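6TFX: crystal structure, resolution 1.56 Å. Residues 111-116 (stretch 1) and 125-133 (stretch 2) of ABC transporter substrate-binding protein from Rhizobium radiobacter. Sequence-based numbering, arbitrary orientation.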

# COMPACT_ATOMS: atom_id res chain seq x y z
N ALA A 111 15.28 3.49 9.31
CA ALA A 111 16.62 4.09 9.38
C ALA A 111 16.99 4.63 10.76
O ALA A 111 18.19 4.70 11.07
N ALA A 112 15.99 5.00 11.60
CA ALA A 112 16.30 5.56 12.92
C ALA A 112 16.47 4.51 14.00
O ALA A 112 16.77 4.87 15.15
N ILE A 113 16.27 3.22 13.68
CA ILE A 113 16.48 2.18 14.68
C ILE A 113 18.00 1.93 14.77
O ILE A 113 18.64 1.72 13.73
N GLN A 114 18.57 1.95 15.98
CA GLN A 114 19.99 1.70 16.16
C GLN A 114 20.21 0.20 16.41
O GLN A 114 21.04 -0.43 15.74
N LYS A 115 19.48 -0.37 17.40
CA LYS A 115 19.62 -1.79 17.69
C LYS A 115 18.34 -2.40 18.23
O LYS A 115 17.47 -1.68 18.73
N VAL A 116 18.23 -3.73 18.08
CA VAL A 116 17.09 -4.51 18.58
C VAL A 116 17.76 -5.67 19.31
O VAL A 116 18.56 -6.41 18.70
N ARG A 125 14.35 -5.09 23.58
CA ARG A 125 14.73 -3.71 23.79
C ARG A 125 15.08 -3.13 22.42
O ARG A 125 15.93 -3.66 21.72
N ILE A 126 14.41 -2.03 22.05
CA ILE A 126 14.68 -1.34 20.78
C ILE A 126 15.30 0.02 21.15
O ILE A 126 14.70 0.78 21.90
N THR A 127 16.50 0.29 20.63
CA THR A 127 17.19 1.55 20.89
C THR A 127 17.16 2.32 19.58
O THR A 127 17.46 1.75 18.51
N LEU A 128 16.84 3.62 19.67
CA LEU A 128 16.73 4.51 18.52
C LEU A 128 17.90 5.47 18.48
O LEU A 128 18.45 5.83 19.52
N THR A 129 18.21 5.95 17.26
CA THR A 129 19.27 6.96 17.08
C THR A 129 18.73 8.36 17.43
O THR A 129 19.52 9.29 17.61
N ARG A 130 17.40 8.52 17.46
CA ARG A 130 16.73 9.79 17.78
C ARG A 130 15.26 9.47 18.04
O ARG A 130 14.82 8.37 17.74
N ARG A 131 14.50 10.43 18.59
CA ARG A 131 13.08 10.13 18.82
C ARG A 131 12.35 9.88 17.51
O ARG A 131 12.62 10.55 16.49
N VAL A 132 11.43 8.90 17.53
CA VAL A 132 10.66 8.52 16.35
C VAL A 132 9.18 8.57 16.77
O VAL A 132 8.65 7.61 17.33
N PRO A 133 8.53 9.74 16.54
CA PRO A 133 7.14 9.91 17.01
C PRO A 133 6.18 8.80 16.58
O PRO A 133 5.34 8.36 17.41

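The two stretches pair as antiparallel strands, residues 113-116 against 125-128, and their strongest polar contacts run through the backbone. Thr129 N donates to Ala112 O at 2.8 Å with a nearly straight N-H...O angle of 173°, closing the pairing at the end where stretch 1 enters its strand. Farther along, Thr127 and Lys115 form a hydrogen-bonded pair: Thr127 N donates to Lys115 O (2.9 Å), and Lys115 N donates to Thr127 O (3.1 Å). The same carbonyl also accepts from Gln114, with Gln114 N to Thr127 O at 2.8 Å. Two successive amides thus converge on one acceptor, the signature of a beta bulge, and the register shifts by one residue between Ile113 and Lys115. Gln114, with phi/psi of -91/-53, is the extra residue. Weaker CA-H...O contacts supplement this ladder, among them Leu128 CA to Ala112 O at 3.4 Å and Val116 CA to Arg125 O at 3.5 Å.

Side-chain polar contacts between the stretches are sparse. Thr129, in the p rotamer, brings OG1 to 3.3 Å from Ala112 O, at best a weak hydrogen bond beside the much stronger one from its own amide. Within stretch 2, Arg130 NH1 makes a weak hydrogen bond to Arg131 O (2.9 Å, 130°). Ala112 CB lies over one face of the guanidinium, 4.0 Å from Arg130 NH2. The CA-to-CB bond of Arg130 points sideways, and it is the end of its long side chain that approaches stretch 1.

Ala112 and Val132 both point toward the opposite stretch, and Ala112 CB meets Val132 CG2 at 3.5 Å, a close apolar contact beyond the strand pairing itself. Val132 is in the t rotamer.

The bulge residue Gln114 also points toward stretch 2. Its chi1 and chi2 are both t, extending the chain until Gln114 OE1 lies 3.5 Å from Thr127 CG2, while Gln114 CB packs 3.8 Å from Thr129 CG2. Thr127 (m) shares its sheet face with Lys115, whose p rotamer at chi1 brings Lys115 CG to 3.8 Å from Thr127 CB. The remaining Lys115 torsions are all t, and the aliphatic chain is extended as far as the ammonium group.

Val116 and Ile126 share the other face, where both are buried. Val116 (t) places CG1 4.1 Å from CG1 of Ile126, whose chi1 is m and chi2 t. Ile113 and Leu128 are paired in register, but their CA-to-CB bonds point away from the opposing stretch and their side chains diverge. Both adopt m at chi1 and t at chi2, and their branches still make contact: Ile113 CG1 lies 4.1 Å from Leu128 CD2. A looser contact of 4.3 Å between Ile113 CG2 and Ile126 CG2 links these residues to the Val116-Ile126 pair. Altogether the two stretches bury 538 Å², counting both sides.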

# COMPACT_ATOMS: atom_id res chain seq x y z
CB ALA A 111 16.77 5.17 8.32
CB ALA A 112 15.24 6.57 13.32
CB ILE A 113 15.71 0.87 14.33
CG1 ILE A 113 14.18 1.08 14.46
CG2 ILE A 113 16.19 -0.28 15.22
CD1 ILE A 113 13.30 -0.27 14.27
CB GLN A 114 20.55 2.51 17.34
CG GLN A 114 22.06 2.41 17.41
CD GLN A 114 22.61 2.76 18.77
OE1 GLN A 114 22.08 3.63 19.48
NE2 GLN A 114 23.69 2.09 19.15
CB LYS A 115 20.84 -2.10 18.58
CG LYS A 115 21.01 -1.19 19.76
CD LYS A 115 22.40 -1.34 20.39
CE LYS A 115 22.45 -0.59 21.70
NZ LYS A 115 23.78 -0.73 22.36
CB VAL A 116 16.16 -5.01 17.45
CG1 VAL A 116 14.93 -5.70 18.04
CG2 VAL A 116 15.73 -3.84 16.54
CB ARG A 125 15.95 -3.61 24.71
CG ARG A 125 16.44 -2.17 24.97
CD ARG A 125 17.75 -2.15 25.76
NE ARG A 125 17.60 -2.77 27.07
CZ ARG A 125 18.60 -3.30 27.77
NH1 ARG A 125 19.84 -3.29 27.29
NH2 ARG A 125 18.37 -3.84 28.96
CB ILE A 126 13.39 -1.14 19.95
CG1 ILE A 126 12.77 -2.52 19.60
CG2 ILE A 126 13.66 -0.30 18.69
CD1 ILE A 126 11.41 -2.46 18.96
CB THR A 127 18.64 1.28 21.34
OG1 THR A 127 18.62 0.49 22.53
CG2 THR A 127 19.44 2.58 21.60
CB LEU A 128 15.42 5.34 18.63
CG LEU A 128 14.13 4.51 18.84
CD1 LEU A 128 12.91 5.43 19.00
CD2 LEU A 128 13.92 3.53 17.71
CB THR A 129 19.80 6.94 15.64
OG1 THR A 129 18.79 7.41 14.75
CG2 THR A 129 20.29 5.58 15.20
CB ARG A 130 16.84 10.79 16.62
CG ARG A 130 16.24 10.22 15.35
CD ARG A 130 15.88 11.28 14.36
NE ARG A 130 15.43 10.67 13.11
CZ ARG A 130 14.17 10.40 12.80
NH1 ARG A 130 13.20 10.63 13.67
NH2 ARG A 130 13.87 9.87 11.62
CB ARG A 131 12.41 11.25 19.62
CG ARG A 131 12.77 11.14 21.09
CD ARG A 131 12.23 12.28 21.94
NE ARG A 131 13.01 13.52 21.76
CZ ARG A 131 14.19 13.75 22.32
NH1 ARG A 131 14.76 12.84 23.12
NH2 ARG A 131 14.82 14.90 22.09
CB VAL A 132 11.05 7.12 15.80
CG1 VAL A 132 10.19 6.77 14.57
CG2 VAL A 132 12.54 7.10 15.44
CB PRO A 133 6.75 11.28 16.47
CG PRO A 133 8.08 12.06 16.45
CD PRO A 133 9.08 11.00 15.98